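Local structure of oxidoreductase, zinc-binding dehydrogenase family (Myxococcus xanthus, 5K1S) at residues Ala101-Ala113 against Asn120-Leu134. The protein is a zinc-binding medium-chain reductase that takes part in an alternative de novo route to isovaleryl coenzyme A. Residues are numbered along the deposited sequence; the frame is centred on the assembly and turned at random.
Sequences AATLQRMSCGDCA and NSLCKTDNRFFGEEL. With ZN (zinc ion), chain E.
With CG between its backbone N and carbonyl carbon (chi1 60°), R106 runs CG and CD along the F129 ring (CD to F129 CZ 3.7 Å), and a bend at chi3 (-69°) turns its guanidinium to the backbone of 120-123. Its CB, set by the backbone, lies 3.5 Å from the ring centroid, a CH-pi contact over the face. NH1 donates to N120 O at 2.7 Å, a bent bond that meets the carbonyl 32° out of its plane; the N-H of C123 reaches the same oxygen from the opposite face. S121 O sits over one guanidinium face, toward its rim, and NH2 lies close to the carbonyl oxygens of C123 and D126, which would probably favour the positive charge. A methionine in place of R106 could still lie on the ring, but N120 O would probably lose one of its two donors and the neighbouring carbonyls their nearby charge.

The case illustrates how a zinc loop is closed by backbone pairing at its base. M107 N donates to R128 O (2.7 Å) and F130 N to Q105 O (3.0 Å), on either side of a single bridge between R106 and F129. T103 CB stands squarely over the F130 ring, 4.0 Å from its centroid, while M107 SD makes an oblique Met-aromatic contact. At the other end, the C123 thiolate, anti to its backbone N, binds zinc and accepts a nearly straight bond from C109 N (3.5 Å). C109, C112 and C115 complete this four-cysteine site, distinct from the zinc held by C57, H79 and C166.

Strand 100-103 leads into the contact between strands 80-88 and 149-151, M107 and F130 touch strand 141-145, L104 and Q105 rest on helix 165-178, and helix 113-116 spans part of the link between the segments.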
ATOM      1  N   ALA A 101     -29.777   0.540  16.685  1.00 46.46           N
ATOM      2  CA  ALA A 101     -28.788   1.111  15.783  1.00 45.33           C
ATOM      3  C   ALA A 101     -27.498   1.436  16.524  1.00 44.35           C
ATOM      4  O   ALA A 101     -27.469   1.562  17.751  1.00 44.21           O
ATOM      5  CB  ALA A 101     -29.323   2.379  15.104  1.00 44.78           C
ATOM      6  N   ALA A 102     -26.423   1.576  15.749  1.00 43.66           N
ATOM      7  CA  ALA A 102     -25.127   2.001  16.262  1.00 42.67           C
ATOM      8  C   ALA A 102     -24.475   2.908  15.230  1.00 41.79           C
ATOM      9  O   ALA A 102     -24.448   2.578  14.042  1.00 42.09           O
ATOM     10  CB  ALA A 102     -24.220   0.804  16.563  1.00 43.03           C
ATOM     11  N   THR A 103     -23.950   4.043  15.684  1.00 40.79           N
ATOM     12  CA  THR A 103     -23.421   5.052  14.777  1.00 39.96           C
ATOM     13  C   THR A 103     -22.040   4.665  14.259  1.00 39.94           C
ATOM     14  O   THR A 103     -21.246   4.022  14.952  1.00 40.45           O
ATOM     15  CB  THR A 103     -23.332   6.409  15.476  1.00 39.08           C
ATOM     16  OG1 THR A 103     -22.506   6.294  16.642  1.00 38.76           O
ATOM     17  CG2 THR A 103     -24.716   6.908  15.878  1.00 39.41           C
ATOM     18  N   LEU A 104     -21.764   5.067  13.020  1.00 41.73           N
ATOM     19  CA  LEU A 104     -20.424   4.991  12.464  1.00 42.23           C
ATOM     20  C   LEU A 104     -19.569   6.117  13.043  1.00 40.66           C
ATOM     21  O   LEU A 104     -20.005   6.889  13.903  1.00 39.17           O
ATOM     22  CB  LEU A 104     -20.469   5.078  10.939  1.00 43.29           C
ATOM     23  CG  LEU A 104     -21.011   3.876  10.163  1.00 45.12           C
ATOM     24  CD1 LEU A 104     -21.210   4.246   8.706  1.00 45.91           C
ATOM     25  CD2 LEU A 104     -20.073   2.693  10.277  1.00 46.46           C
ATOM     26  N   GLN A 105     -18.331   6.218  12.564  1.00 43.68           N
ATOM     27  CA  GLN A 105     -17.475   7.328  12.960  1.00 42.41           C
ATOM     28  C   GLN A 105     -17.796   8.579  12.150  1.00 41.99           C
ATOM     29  O   GLN A 105     -17.989   9.661  12.715  1.00 40.45           O
ATOM     30  CB  GLN A 105     -16.007   6.938  12.792  1.00 43.25           C
ATOM     31  CG  GLN A 105     -15.579   5.766  13.673  1.00 43.83           C
ATOM     32  CD  GLN A 105     -14.906   4.645  12.900  1.00 45.81           C
ATOM     33  OE1 GLN A 105     -14.872   4.649  11.672  1.00 46.77           O
ATOM     34  NE2 GLN A 105     -14.366   3.674  13.625  1.00 46.63           N
ATOM     35  N   ARG A 106     -17.870   8.445  10.827  1.00 46.48           N
ATOM     36  CA  ARG A 106     -18.091   9.569   9.931  1.00 46.55           C
ATOM     37  C   ARG A 106     -19.166   9.213   8.914  1.00 47.80           C
ATOM     38  O   ARG A 106     -19.523   8.048   8.730  1.00 48.76           O
ATOM     39  CB  ARG A 106     -16.798   9.965   9.204  1.00 47.31           C
ATOM     40  CG  ARG A 106     -16.210   8.846   8.357  1.00 49.35           C
ATOM     41  CD  ARG A 106     -14.967   9.289   7.609  1.00 50.03           C
ATOM     42  NE  ARG A 106     -15.258  10.257   6.555  1.00 49.92           N
ATOM     43  CZ  ARG A 106     -15.777   9.945   5.372  1.00 51.32           C
ATOM     44  NH1 ARG A 106     -16.081   8.687   5.085  1.00 52.98           N
ATOM     45  NH2 ARG A 106     -16.001  10.892   4.472  1.00 50.61           N
ATOM     46  N   MET A 107     -19.671  10.243   8.241  1.00 44.21           N
ATOM     47  CA  MET A 107     -20.705  10.076   7.236  1.00 45.42           C
ATOM     48  C   MET A 107     -20.084   9.827   5.864  1.00 47.26           C
ATOM     49  O   MET A 107     -18.862   9.787   5.696  1.00 47.60           O
ATOM     50  CB  MET A 107     -21.615  11.306   7.202  1.00 44.35           C
ATOM     51  CG  MET A 107     -22.606  11.383   8.351  1.00 42.89           C
ATOM     52  SD  MET A 107     -23.659   9.924   8.463  1.00 43.83           S
ATOM     53  CE  MET A 107     -24.465   9.949   6.862  1.00 45.69           C
ATOM     54  N   SER A 108     -20.950   9.657   4.868  1.00 55.68           N
ATOM     55  CA  SER A 108     -20.533   9.399   3.496  1.00 57.33           C
ATOM     56  C   SER A 108     -21.711   9.728   2.590  1.00 57.96           C
ATOM     57  O   SER A 108     -22.831   9.277   2.848  1.00 58.01           O
ATOM     58  CB  SER A 108     -20.095   7.940   3.322  1.00 58.45           C
ATOM     59  OG  SER A 108     -19.726   7.671   1.983  1.00 59.94           O
ATOM     60  N   CYS A 109     -21.461  10.513   1.540  1.00 61.97           N
ATOM     61  CA  CYS A 109     -22.562  11.014   0.721  1.00 62.26           C
ATOM     62  C   CYS A 109     -23.295   9.873   0.024  1.00 64.14           C
ATOM     63  O   CYS A 109     -24.530   9.826   0.017  1.00 64.34           O
ATOM     64  CB  CYS A 109     -22.043  12.029  -0.298  1.00 61.24           C
ATOM     65  SG  CYS A 109     -21.141  11.322  -1.694  1.00 62.74           S
ATOM     66  N   GLY A 110     -22.549   8.945  -0.570  1.00 52.20           N
ATOM     67  CA  GLY A 110     -23.134   7.802  -1.239  1.00 53.45           C
ATOM     68  C   GLY A 110     -23.323   7.960  -2.732  1.00 54.65           C
ATOM     69  O   GLY A 110     -23.797   7.017  -3.378  1.00 55.69           O
ATOM     70  N   ASP A 111     -22.964   9.110  -3.302  1.00 79.45           N
ATOM     71  CA  ASP A 111     -23.213   9.399  -4.708  1.00 80.16           C
ATOM     72  C   ASP A 111     -21.952   9.608  -5.531  1.00 79.86           C
ATOM     73  O   ASP A 111     -21.976   9.354  -6.737  1.00 80.80           O
ATOM     74  CB  ASP A 111     -24.096  10.649  -4.842  1.00 79.11           C
ATOM     75  CG  ASP A 111     -25.460  10.466  -4.207  1.00 79.49           C
ATOM     76  OD1 ASP A 111     -25.995   9.339  -4.259  1.00 80.67           O
ATOM     77  OD2 ASP A 111     -25.996  11.450  -3.652  1.00 78.16           O
ATOM     78  N   CYS A 112     -20.860  10.066  -4.925  1.00 63.90           N
ATOM     79  CA  CYS A 112     -19.638  10.291  -5.678  1.00 62.90           C
ATOM     80  C   CYS A 112     -19.033   8.961  -6.123  1.00 65.02           C
ATOM     81  O   CYS A 112     -19.388   7.886  -5.631  1.00 66.55           O
ATOM     82  CB  CYS A 112     -18.626  11.075  -4.840  1.00 60.25           C
ATOM     83  SG  CYS A 112     -17.936  10.154  -3.446  1.00 61.23           S
ATOM     84  N   ALA A 113     -18.101   9.050  -7.073  1.00 58.76           N
ATOM     85  CA  ALA A 113     -17.461   7.851  -7.606  1.00 60.62           C
ATOM     86  C   ALA A 113     -16.927   6.964  -6.487  1.00 61.30           C
ATOM     87  O   ALA A 113     -17.152   5.748  -6.479  1.00 62.74           O
ATOM     88  CB  ALA A 113     -16.333   8.246  -8.560  1.00 59.14           C
ATOM     89  N   ASN A 120     -16.231   4.317   0.743  1.00 54.43           N
ATOM     90  CA  ASN A 120     -16.884   5.372   1.514  1.00 53.19           C
ATOM     91  C   ASN A 120     -15.916   6.057   2.469  1.00 52.22           C
ATOM     92  O   ASN A 120     -16.067   7.251   2.754  1.00 51.28           O
ATOM     93  CB  ASN A 120     -18.070   4.795   2.286  1.00 52.62           C
ATOM     94  CG  ASN A 120     -19.082   4.125   1.378  1.00 53.61           C
ATOM     95  OD1 ASN A 120     -18.739   3.642   0.300  1.00 54.81           O
ATOM     96  ND2 ASN A 120     -20.338   4.097   1.809  1.00 53.13           N
ATOM     97  N   SER A 121     -14.918   5.326   2.972  1.00 56.62           N
ATOM     98  CA  SER A 121     -13.925   5.930   3.851  1.00 55.77           C
ATOM     99  C   SER A 121     -13.233   7.121   3.202  1.00 55.44           C
ATOM    100  O   SER A 121     -12.737   7.998   3.916  1.00 53.96           O
ATOM    101  CB  SER A 121     -12.879   4.888   4.256  1.00 56.31           C
ATOM    102  OG  SER A 121     -13.473   3.822   4.976  1.00 56.18           O
ATOM    103  N   LEU A 122     -13.199   7.175   1.871  1.00 47.14           N
ATOM    104  CA  LEU A 122     -12.479   8.212   1.144  1.00 45.52           C
ATOM    105  C   LEU A 122     -13.385   9.314   0.612  1.00 44.09           C
ATOM    106  O   LEU A 122     -12.899  10.213  -0.081  1.00 42.70           O
ATOM    107  CB  LEU A 122     -11.706   7.585  -0.020  1.00 46.32           C
ATOM    108  CG  LEU A 122     -10.782   6.425   0.354  1.00 47.78           C
ATOM    109  CD1 LEU A 122     -10.146   5.828  -0.891  1.00 48.51           C
ATOM    110  CD2 LEU A 122      -9.714   6.879   1.338  1.00 46.35           C
ATOM    111  N   CYS A 123     -14.680   9.271   0.915  1.00 47.40           N
ATOM    112  CA  CYS A 123     -15.598  10.285   0.411  1.00 46.17           C
ATOM    113  C   CYS A 123     -15.177  11.669   0.889  1.00 43.14           C
ATOM    114  O   CYS A 123     -14.896  11.872   2.073  1.00 42.39           O
ATOM    115  CB  CYS A 123     -17.022   9.977   0.874  1.00 47.29           C
ATOM    116  SG  CYS A 123     -18.233  11.244   0.428  1.00 45.83           S
ATOM    117  N   LYS A 124     -15.141  12.626  -0.039  1.00 63.94           N
ATOM    118  CA  LYS A 124     -14.805  14.006   0.290  1.00 60.92           C
ATOM    119  C   LYS A 124     -16.018  14.924   0.362  1.00 59.86           C
ATOM    120  O   LYS A 124     -15.918  16.005   0.953  1.00 57.66           O
ATOM    121  CB  LYS A 124     -13.820  14.573  -0.739  1.00 59.01           C
ATOM    122  CG  LYS A 124     -12.404  14.022  -0.624  1.00 59.13           C
ATOM    123  CD  LYS A 124     -11.474  14.688  -1.630  1.00 57.81           C
ATOM    124  CE  LYS A 124     -10.020  14.297  -1.400  1.00 57.39           C
ATOM    125  NZ  LYS A 124      -9.111  14.898  -2.422  1.00 57.47           N
ATOM    126  N   THR A 125     -17.155  14.526  -0.213  1.00 60.83           N
ATOM    127  CA  THR A 125     -18.313  15.412  -0.267  1.00 59.81           C
ATOM    128  C   THR A 125     -19.075  15.448   1.052  1.00 59.94           C
ATOM    129  O   THR A 125     -19.731  16.451   1.353  1.00 58.26           O
ATOM    130  CB  THR A 125     -19.251  14.985  -1.399  1.00 61.53           C
ATOM    131  OG1 THR A 125     -19.756  13.670  -1.140  1.00 64.58           O
ATOM    132  CG2 THR A 125     -18.515  14.989  -2.734  1.00 61.28           C
ATOM    133  N   ASP A 126     -19.007  14.378   1.844  1.00 53.31           N
ATOM    134  CA  ASP A 126     -19.628  14.345   3.170  1.00 53.09           C
ATOM    135  C   ASP A 126     -18.657  13.643   4.113  1.00 53.50           C
ATOM    136  O   ASP A 126     -18.598  12.411   4.145  1.00 55.57           O
ATOM    137  CB  ASP A 126     -20.978  13.638   3.143  1.00 54.90           C
ATOM    138  CG  ASP A 126     -21.711  13.726   4.473  1.00 54.04           C
ATOM    139  OD1 ASP A 126     -21.087  14.129   5.477  1.00 52.45           O
ATOM    140  OD2 ASP A 126     -22.913  13.390   4.518  1.00 54.83           O
ATOM    141  N   ASN A 127     -17.902  14.433   4.879  1.00 58.59           N
ATOM    142  CA  ASN A 127     -16.936  13.904   5.837  1.00 58.72           C
ATOM    143  C   ASN A 127     -17.308  14.253   7.273  1.00 57.29           C
ATOM    144  O   ASN A 127     -16.433  14.301   8.143  1.00 56.50           O
ATOM    145  CB  ASN A 127     -15.532  14.417   5.513  1.00 57.64           C
ATOM    146  CG  ASN A 127     -15.464  15.930   5.448  1.00 55.05           C
ATOM    147  OD1 ASN A 127     -16.415  16.624   5.814  1.00 54.01           O
ATOM    148  ND2 ASN A 127     -14.336  16.452   4.985  1.00 53.98           N
ATOM    149  N   ARG A 128     -18.590  14.487   7.542  1.00 48.90           N
ATOM    150  CA  ARG A 128     -19.026  14.835   8.887  1.00 47.30           C
ATOM    151  C   ARG A 128     -18.825  13.662   9.839  1.00 48.03           C
ATOM    152  O   ARG A 128     -19.182  12.523   9.527  1.00 49.76           O
ATOM    153  CB  ARG A 128     -20.493  15.259   8.869  1.00 46.83           C
ATOM    154  CG  ARG A 128     -20.725  16.642   8.277  1.00 45.30           C
ATOM    155  CD  ARG A 128     -21.939  16.655   7.364  1.00 46.26           C
ATOM    156  NE  ARG A 128     -23.097  16.025   7.989  1.00 46.89           N
ATOM    157  CZ  ARG A 128     -24.196  15.666   7.336  1.00 48.23           C
ATOM    158  NH1 ARG A 128     -24.297  15.868   6.028  1.00 49.16           N
ATOM    159  NH2 ARG A 128     -25.199  15.097   7.991  1.00 48.55           N
ATOM    160  N   PHE A 129     -18.256  13.954  11.000  1.00 34.36           N
ATOM    161  CA  PHE A 129     -18.043  12.974  12.052  1.00 34.58           C
ATOM    162  C   PHE A 129     -19.080  13.148  13.152  1.00 34.77           C
ATOM    163  O   PHE A 129     -19.545  14.258  13.424  1.00 34.46           O
ATOM    164  CB  PHE A 129     -16.640  13.115  12.651  1.00 34.02           C
ATOM    165  CG  PHE A 129     -15.578  12.338  11.924  1.00 34.17           C
ATOM    166  CD1 PHE A 129     -15.058  12.796  10.726  1.00 34.32           C
ATOM    167  CD2 PHE A 129     -15.082  11.158  12.454  1.00 34.71           C
ATOM    168  CE1 PHE A 129     -14.071  12.083  10.063  1.00 35.93           C
ATOM    169  CE2 PHE A 129     -14.097  10.442  11.797  1.00 36.07           C
ATOM    170  CZ  PHE A 129     -13.590  10.905  10.603  1.00 36.92           C
ATOM    171  N   PHE A 130     -19.444  12.037  13.785  1.00 48.25           N
ATOM    172  CA  PHE A 130     -20.252  12.109  14.993  1.00 47.07           C
ATOM    173  C   PHE A 130     -19.401  12.621  16.147  1.00 45.79           C
ATOM    174  O   PHE A 130     -18.261  12.190  16.339  1.00 46.19           O
ATOM    175  CB  PHE A 130     -20.840  10.740  15.329  1.00 48.08           C
ATOM    176  CG  PHE A 130     -21.951  10.319  14.414  1.00 49.13           C
ATOM    177  CD1 PHE A 130     -21.681   9.631  13.243  1.00 50.75           C
ATOM    178  CD2 PHE A 130     -23.268  10.612  14.724  1.00 48.60           C
ATOM    179  CE1 PHE A 130     -22.705   9.247  12.400  1.00 51.82           C
ATOM    180  CE2 PHE A 130     -24.295  10.233  13.881  1.00 49.63           C
ATOM    181  CZ  PHE A 130     -24.013   9.549  12.720  1.00 51.25           C
ATOM    182  N   GLY A 131     -19.955  13.556  16.914  1.00 37.24           N
ATOM    183  CA  GLY A 131     -19.201  14.205  17.965  1.00 36.72           C
ATOM    184  C   GLY A 131     -18.358  15.370  17.504  1.00 35.93           C
ATOM    185  O   GLY A 131     -17.596  15.922  18.308  1.00 35.62           O
ATOM    186  N   GLU A 132     -18.464  15.760  16.234  1.00 39.41           N
ATOM    187  CA  GLU A 132     -17.724  16.902  15.712  1.00 38.76           C
ATOM    188  C   GLU A 132     -18.675  17.856  14.999  1.00 38.61           C
ATOM    189  O   GLU A 132     -19.313  18.690  15.646  1.00 38.89           O
ATOM    190  CB  GLU A 132     -16.602  16.428  14.787  1.00 39.45           C
ATOM    191  CG  GLU A 132     -15.513  15.658  15.522  1.00 39.97           C
ATOM    192  CD  GLU A 132     -14.576  14.919  14.591  1.00 41.58           C
ATOM    193  OE1 GLU A 132     -14.294  15.434  13.488  1.00 41.81           O
ATOM    194  OE2 GLU A 132     -14.125  13.815  14.963  1.00 42.64           O
ATOM    195  N   GLU A 133     -18.797  17.745  13.674  1.00 42.29           N
ATOM    196  CA  GLU A 133     -19.689  18.642  12.947  0.50 42.40           C
ATOM    197  C   GLU A 133     -21.143  18.428  13.346  1.00 42.96           C
ATOM    198  O   GLU A 133     -21.939  19.374  13.318  1.00 43.23           O
ATOM    199  CB  GLU A 133     -19.522  18.453  11.439  0.50 42.71           C
ATOM    200  CG  GLU A 133     -18.077  18.457  10.969  0.50 42.84           C
ATOM    201  CD  GLU A 133     -17.940  18.823   9.504  0.50 43.23           C
ATOM    202  OE1 GLU A 133     -18.592  19.796   9.069  0.50 42.75           O
ATOM    203  OE2 GLU A 133     -17.187  18.135   8.784  0.50 44.67           O
ATOM    204  N   LEU A 134     -21.508  17.202  13.717  1.00 45.65           N
ATOM    205  CA  LEU A 134     -22.848  16.945  14.216  1.00 46.32           C
ATOM    206  C   LEU A 134     -22.772  16.311  15.602  1.00 46.47           C
ATOM    207  O   LEU A 134     -21.803  15.611  15.915  1.00 46.21           O
ATOM    208  CB  LEU A 134     -23.648  16.044  13.264  1.00 47.03           C
ATOM    209  CG  LEU A 134     -23.003  14.759  12.754  1.00 48.65           C
ATOM    210  CD1 LEU A 134     -23.217  13.639  13.743  1.00 48.92           C
ATOM    211  CD2 LEU A 134     -23.567  14.381  11.393  1.00 50.41           C
TER
HETATM  212 ZN    ZN E 401     -19.188  10.076  -1.498  1.00 67.54          ZN